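Local atomic coordinates of alpha-1,3-glucanase (Streptomyces thermodiastaticus, PDB entry 7C7D), a protein that hydrolyses alpha-1,3-glucan, probably cleaving the internal alpha-1,3-glucosidic linkages of the polysaccharide as a thermostable enzyme of glycoside hydrolase family 87. Residues Y116-G121 with V186-D191; T140-Y145 with F161-R166. All coordinates share one frame; numbering follows the deposited sequence.

Contact 1: residues Y116-G121 with V186-D191. With CA (calcium ion), chain C.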
loop_
_atom_site.group_PDB
_atom_site.type_symbol
_atom_site.label_atom_id
_atom_site.label_comp_id
_atom_site.label_asym_id
_atom_site.label_seq_id
_atom_site.Cartn_x
_atom_site.Cartn_y
_atom_site.Cartn_z
ATOM N N TYR A 116 -11.399 -6.589 -8.527
ATOM C CA TYR A 116 -12.823 -6.828 -8.712
ATOM C C TYR A 116 -13.441 -7.120 -7.351
ATOM O O TYR A 116 -12.741 -7.412 -6.380
ATOM C CB TYR A 116 -13.047 -8.043 -9.631
ATOM C CG TYR A 116 -12.676 -9.301 -8.884
ATOM C CD1 TYR A 116 -11.349 -9.719 -8.803
ATOM C CD2 TYR A 116 -13.634 -10.015 -8.161
ATOM C CE1 TYR A 116 -10.987 -10.822 -8.046
ATOM C CE2 TYR A 116 -13.274 -11.105 -7.394
ATOM C CZ TYR A 116 -11.960 -11.509 -7.348
ATOM O OH TYR A 116 -11.603 -12.606 -6.602
ATOM N N SER A 117 -14.774 -7.106 -7.311
ATOM C CA SER A 117 -15.538 -7.567 -6.158
ATOM C C SER A 117 -16.691 -8.441 -6.643
ATOM O O SER A 117 -17.264 -8.183 -7.705
ATOM C CB SER A 117 -16.106 -6.366 -5.394
ATOM O OG SER A 117 -16.823 -6.758 -4.240
ATOM N N VAL A 118 -17.019 -9.480 -5.884
ATOM C CA VAL A 118 -18.267 -10.226 -6.080
ATOM C C VAL A 118 -19.007 -10.230 -4.764
ATOM O O VAL A 118 -18.412 -9.992 -3.693
ATOM C CB VAL A 118 -18.009 -11.665 -6.600
ATOM C CG1 VAL A 118 -17.323 -11.639 -7.955
ATOM C CG2 VAL A 118 -17.247 -12.490 -5.576
ATOM N N PRO A 119 -20.314 -10.504 -4.772
ATOM C CA PRO A 119 -21.085 -10.434 -3.530
ATOM C C PRO A 119 -20.589 -11.431 -2.493
ATOM O O PRO A 119 -20.143 -12.535 -2.816
ATOM C CB PRO A 119 -22.516 -10.754 -3.981
ATOM C CG PRO A 119 -22.546 -10.336 -5.413
ATOM C CD PRO A 119 -21.192 -10.716 -5.939
ATOM N N ASP A 120 -20.664 -11.017 -1.232
ATOM C CA ASP A 120 -20.163 -11.844 -0.145
ATOM C C ASP A 120 -20.898 -13.175 -0.121
ATOM O O ASP A 120 -22.124 -13.221 -0.245
ATOM C CB ASP A 120 -20.351 -11.118 1.184
ATOM C CG ASP A 120 -19.451 -11.659 2.269
ATOM O OD1 ASP A 120 -18.613 -12.534 1.968
ATOM O OD2 ASP A 120 -19.582 -11.208 3.422
ATOM N N GLY A 121 -20.138 -14.260 0.010
ATOM C CA GLY A 121 -20.680 -15.600 -0.031
ATOM C C GLY A 121 -20.642 -16.261 -1.388
ATOM O O GLY A 121 -20.866 -17.475 -1.477
ATOM N N VAL A 186 -21.606 -15.180 -12.213
ATOM C CA VAL A 186 -21.682 -14.401 -10.984
ATOM C C VAL A 186 -21.566 -12.945 -11.399
ATOM O O VAL A 186 -20.908 -12.619 -12.393
ATOM C CB VAL A 186 -20.576 -14.804 -9.970
ATOM C CG1 VAL A 186 -19.178 -14.566 -10.545
ATOM C CG2 VAL A 186 -20.759 -14.081 -8.638
ATOM N N GLN A 187 -22.221 -12.065 -10.650
ATOM C CA GLN A 187 -22.141 -10.638 -10.935
ATOM C C GLN A 187 -20.801 -10.115 -10.432
ATOM O O GLN A 187 -20.463 -10.291 -9.258
ATOM C CB GLN A 187 -23.292 -9.911 -10.247
ATOM C CG GLN A 187 -23.388 -8.425 -10.541
ATOM C CD GLN A 187 -24.401 -7.752 -9.644
ATOM O OE1 GLN A 187 -24.177 -7.612 -8.443
ATOM N NE2 GLN A 187 -25.530 -7.350 -10.215
ATOM N N VAL A 188 -20.032 -9.481 -11.311
ATOM C CA VAL A 188 -18.677 -9.051 -10.987
ATOM C C VAL A 188 -18.592 -7.542 -11.144
ATOM O O VAL A 188 -18.945 -7.003 -12.198
ATOM C CB VAL A 188 -17.623 -9.739 -11.874
ATOM C CG1 VAL A 188 -16.215 -9.348 -11.417
ATOM C CG2 VAL A 188 -17.804 -11.255 -11.860
ATOM N N THR A 189 -18.114 -6.863 -10.110
ATOM C CA THR A 189 -17.839 -5.436 -10.185
ATOM C C THR A 189 -16.352 -5.282 -10.473
ATOM O O THR A 189 -15.513 -5.614 -9.633
ATOM C CB THR A 189 -18.263 -4.743 -8.896
ATOM O OG1 THR A 189 -19.682 -4.899 -8.749
ATOM C CG2 THR A 189 -17.929 -3.256 -8.945
ATOM N N VAL A 190 -16.029 -4.823 -11.680
ATOM C CA VAL A 190 -14.647 -4.715 -12.136
ATOM C C VAL A 190 -14.149 -3.299 -11.889
ATOM O O VAL A 190 -14.767 -2.326 -12.336
ATOM C CB VAL A 190 -14.527 -5.098 -13.621
ATOM C CG1 VAL A 190 -13.075 -5.024 -14.071
ATOM C CG2 VAL A 190 -15.088 -6.506 -13.855
ATOM N N ASP A 191 -13.021 -3.182 -11.192
ATOM C CA ASP A 191 -12.490 -1.876 -10.807
ATOM C C ASP A 191 -11.451 -1.356 -11.800
ATOM O O ASP A 191 -11.565 -0.231 -12.310
ATOM C CB ASP A 191 -11.879 -2.004 -9.410
ATOM C CG ASP A 191 -11.289 -0.711 -8.901
ATOM O OD1 ASP A 191 -11.526 0.359 -9.522
ATOM O OD2 ASP A 191 -10.589 -0.766 -7.862
HETATM CA CA CA C . -11.888 2.000 -11.048
HETATM O O HOH W 1 -20.414 -7.419 -7.788
#

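Contact 2: residues T140-Y145 with F161-R166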
loop_
_atom_site.group_PDB
_atom_site.type_symbol
_atom_site.label_atom_id
_atom_site.label_comp_id
_atom_site.label_asym_id
_atom_site.label_seq_id
_atom_site.Cartn_x
_atom_site.Cartn_y
_atom_site.Cartn_z
ATOM N N THR A 140 -10.521 -16.675 -11.966
ATOM C CA THR A 140 -11.286 -17.070 -10.792
ATOM C C THR A 140 -11.622 -15.827 -9.981
ATOM O O THR A 140 -10.740 -15.023 -9.673
ATOM C CB THR A 140 -10.473 -18.047 -9.946
ATOM O OG1 THR A 140 -10.172 -19.209 -10.731
ATOM C CG2 THR A 140 -11.249 -18.457 -8.694
ATOM N N VAL A 141 -12.897 -15.658 -9.646
ATOM C CA VAL A 141 -13.346 -14.525 -8.850
ATOM C C VAL A 141 -14.070 -15.051 -7.619
ATOM O O VAL A 141 -14.868 -15.992 -7.705
ATOM C CB VAL A 141 -14.234 -13.549 -9.651
ATOM C CG1 VAL A 141 -13.399 -12.777 -10.667
ATOM C CG2 VAL A 141 -15.360 -14.281 -10.351
ATOM N N THR A 142 -13.774 -14.455 -6.467
ATOM C CA THR A 142 -14.348 -14.946 -5.227
ATOM C C THR A 142 -14.467 -13.819 -4.216
ATOM O O THR A 142 -13.806 -12.782 -4.320
ATOM C CB THR A 142 -13.523 -16.098 -4.639
ATOM O OG1 THR A 142 -14.177 -16.593 -3.464
ATOM C CG2 THR A 142 -12.114 -15.629 -4.284
ATOM N N SER A 143 -15.335 -14.052 -3.231
ATOM C CA SER A 143 -15.483 -13.201 -2.060
ATOM C C SER A 143 -14.744 -13.751 -0.850
ATOM O O SER A 143 -14.761 -13.116 0.211
ATOM C CB SER A 143 -16.964 -13.020 -1.715
ATOM O OG SER A 143 -17.581 -14.283 -1.490
ATOM N N LYS A 144 -14.063 -14.892 -1.004
ATOM C CA LYS A 144 -13.454 -15.582 0.127
ATOM C C LYS A 144 -12.482 -14.690 0.890
ATOM O O LYS A 144 -12.437 -14.731 2.124
ATOM C CB LYS A 144 -12.747 -16.848 -0.366
ATOM C CG LYS A 144 -11.902 -17.524 0.703
ATOM C CD LYS A 144 -11.215 -18.769 0.183
ATOM C CE LYS A 144 -10.438 -19.443 1.303
ATOM N NZ LYS A 144 -9.732 -20.665 0.849
ATOM N N TYR A 145 -11.700 -13.879 0.180
ATOM C CA TYR A 145 -10.657 -13.068 0.793
ATOM C C TYR A 145 -11.123 -11.659 1.112
ATOM O O TYR A 145 -10.308 -10.826 1.528
ATOM C CB TYR A 145 -9.416 -13.034 -0.104
ATOM C CG TYR A 145 -9.012 -14.408 -0.555
ATOM C CD1 TYR A 145 -8.358 -15.274 0.309
ATOM C CD2 TYR A 145 -9.304 -14.855 -1.835
ATOM C CE1 TYR A 145 -7.999 -16.544 -0.093
ATOM C CE2 TYR A 145 -8.950 -16.122 -2.250
ATOM C CZ TYR A 145 -8.300 -16.965 -1.375
ATOM O OH TYR A 145 -7.946 -18.225 -1.795
ATOM N N PHE A 161 -13.560 -4.991 0.206
ATOM C CA PHE A 161 -14.564 -5.576 -0.678
ATOM C C PHE A 161 -13.964 -6.182 -1.935
ATOM O O PHE A 161 -14.581 -7.064 -2.547
ATOM C CB PHE A 161 -15.569 -4.512 -1.112
ATOM C CG PHE A 161 -16.159 -3.738 0.027
ATOM C CD1 PHE A 161 -16.699 -4.393 1.123
ATOM C CD2 PHE A 161 -16.174 -2.354 0.003
ATOM C CE1 PHE A 161 -17.243 -3.673 2.171
ATOM C CE2 PHE A 161 -16.704 -1.636 1.048
ATOM C CZ PHE A 161 -17.245 -2.296 2.133
ATOM N N TYR A 162 -12.802 -5.699 -2.360
ATOM C CA TYR A 162 -12.206 -6.099 -3.622
ATOM C C TYR A 162 -11.140 -7.160 -3.391
ATOM O O TYR A 162 -10.799 -7.511 -2.260
ATOM C CB TYR A 162 -11.629 -4.872 -4.364
ATOM C CG TYR A 162 -12.703 -3.898 -4.817
ATOM C CD1 TYR A 162 -13.213 -2.946 -3.945
ATOM C CD2 TYR A 162 -13.225 -3.954 -6.113
ATOM C CE1 TYR A 162 -14.211 -2.071 -4.341
ATOM C CE2 TYR A 162 -14.233 -3.096 -6.520
ATOM C CZ TYR A 162 -14.718 -2.155 -5.626
ATOM O OH TYR A 162 -15.719 -1.302 -6.026
ATOM N N ASP A 163 -10.611 -7.662 -4.500
ATOM C CA ASP A 163 -9.624 -8.725 -4.539
ATOM C C ASP A 163 -8.970 -8.621 -5.907
ATOM O O ASP A 163 -9.506 -7.976 -6.810
ATOM C CB ASP A 163 -10.330 -10.078 -4.382
ATOM C CG ASP A 163 -9.377 -11.224 -4.253
ATOM O OD1 ASP A 163 -8.426 -11.098 -3.461
ATOM O OD2 ASP A 163 -9.601 -12.257 -4.934
ATOM N N ASN A 164 -7.814 -9.261 -6.060
ATOM C CA ASN A 164 -7.087 -9.251 -7.322
ATOM C C ASN A 164 -6.932 -10.675 -7.827
ATOM O O ASN A 164 -6.525 -11.573 -7.080
ATOM C CB ASN A 164 -5.727 -8.572 -7.180
ATOM C CG ASN A 164 -5.852 -7.064 -7.070
ATOM O OD1 ASN A 164 -5.728 -6.350 -8.060
ATOM N ND2 ASN A 164 -6.132 -6.577 -5.863
ATOM N N THR A 165 -7.256 -10.872 -9.095
ATOM C CA THR A 165 -7.124 -12.165 -9.737
ATOM C C THR A 165 -6.277 -11.988 -10.990
ATOM O O THR A 165 -6.378 -10.966 -11.677
ATOM C CB THR A 165 -8.511 -12.749 -10.046
ATOM O OG1 THR A 165 -8.364 -14.056 -10.602
ATOM C CG2 THR A 165 -9.300 -11.858 -11.006
ATOM N N ARG A 166 -5.415 -12.963 -11.268
ATOM C CA ARG A 166 -4.440 -12.821 -12.340
ATOM C C ARG A 166 -4.450 -14.033 -13.257
ATOM O O ARG A 166 -4.874 -15.130 -12.883
ATOM C CB ARG A 166 -3.023 -12.582 -11.800
ATOM C CG ARG A 166 -2.382 -13.798 -11.152
ATOM C CD ARG A 166 -0.950 -13.509 -10.704
ATOM N NE ARG A 166 -0.329 -14.683 -10.098
ATOM C CZ ARG A 166 0.954 -14.772 -9.762
ATOM N NH1 ARG A 166 1.778 -13.756 -9.980
ATOM N NH2 ARG A 166 1.418 -15.891 -9.220
HETATM O O HOH W 2 -7.515 -16.429 -11.874
HETATM O O HOH W 3 -14.959 -9.919 -3.680
#

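Contact 1: residues Y116-G121 with V186-D191
Ser117 and Thr189 face each other as the hydrogen-bonded pair of an antiparallel ladder. Ser117 N donates to Thr189 O at 2.9 Å, and Thr189 N returns a straighter bond to Ser117 O, with 169° at the hydrogen. Next along the ladder, Tyr116 and Val190 form a non-hydrogen-bonded pair, where Tyr116 CA sits 3.1 Å from Thr189 O; Thr189 O thus takes a CA-H...O contact beside its N-H bond.

Past Ser117 the ladder gives way to apolar packing. Val118 and Val188 lie alongside one another, pointing the same way, with Val118 CG1 4.0 Å from Val188 CG2. The other methyl of Val188, CG1, is anti to its backbone N (chi1 -175°) and meets Tyr116 CB at 3.9 Å. Pro119 CD continues the row against Val186 CG2 at 4.3 Å and also lies against Gln187 O. At the last hydrogen-bonded pair, a water bridges Ser117 O, Gln187 O and Thr189 OG1.

Farther out, Val141 of strand 133-142 packs on Tyr116, Val118 and Val186, while Ser117 OG is tied to Phe161 O and Gln187 NE2 to Asp96 OD1. At the other end, Asp191 grips the calcium ion through both its backbone O and, at 2.3 Å, OD1; Glu63, Glu65, Ser88 and Gln91 complete the site. The arrangement is that of neighbouring antiparallel strands, 109-117 and 188-196, in a beta-sandwich-like domain, the second carrying a calcium ligand, Asp191, along its length.

Contact 2: residues T140-Y145 with F161-R166
Two strands from different sheets of the N-terminal beta domain, 133-142 and 163-169, meet here through side chains of strand 163-169 that reach the backbone and side chains of strand 133-142, with no ladder between them. Strands 140-142 and 163-166 run nearly antiparallel, with their axes 7.2 Å apart. The direct polar link is Thr165 OG1, which donates to Thr140 O at 2.7 Å from a position tilted 19° out of the carbonyl plane. Thr165 OG1 is anti to its own backbone N (chi1 -176°), which directs the hydroxyl across to strand 133-142. The same hydroxyl accepts from a water at 2.8 Å; that water also takes the N-H of Thr140 and donates to Arg166 O, giving a second, bridged route between the strands. The methyl of the same side chain, Thr165 CG2, meets Val141 CG1 at 4.2 Å. An alanine here would probably leave Thr140 O without this donor and the water without one of its acceptors, and open a gap beside Val141.

Farther along, the carboxylate of Asp163 reaches the turn that starts at Thr142. Its OD1 lies 4.0 Å from Tyr145 CB and its OD2 4.1 Å from Tyr145 CD2, with ring and carboxylate planes 31° apart. These are packing contacts: OD1 bonds to His326 NE2, and Tyr145 OH to Glu296 OE1. Lys144 CG rests over the centre of the Tyr145 ring, and Lys144 NZ forms a salt bridge with Glu296. The turn itself is set by Lys144 N donating to Thr142 OG1, 3.0 Å away. Partners at Glu296 and His326 place this edge against the parallel beta-helix, and the whole combines facing strands of two sheets, as in a beta-sandwich, with an ST turn at the end of one strand.

How the contacts relate
Contact 1 is the more buried of the two and joins neighbouring strands of one sheet by main-chain bonds and valine packing, whereas contact 2 is partly buried and spans two sheets through a threonine hydroxyl and a bridging water, with a carboxylate packed beside a tyrosine. Their centres lie about 8 Å apart, and strand 109-117 links them, pairing with 188-196 on behalf of contact 1 and with 163-169 of contact 2. Tyr116 OH bonds Thr142 N and more weakly Asp163 OD2, and Ser117 OG probably bonds Phe161 O. Contact 1 runs out to the calcium ion, contact 2 toward the beta-helix that carries the rest of the chain.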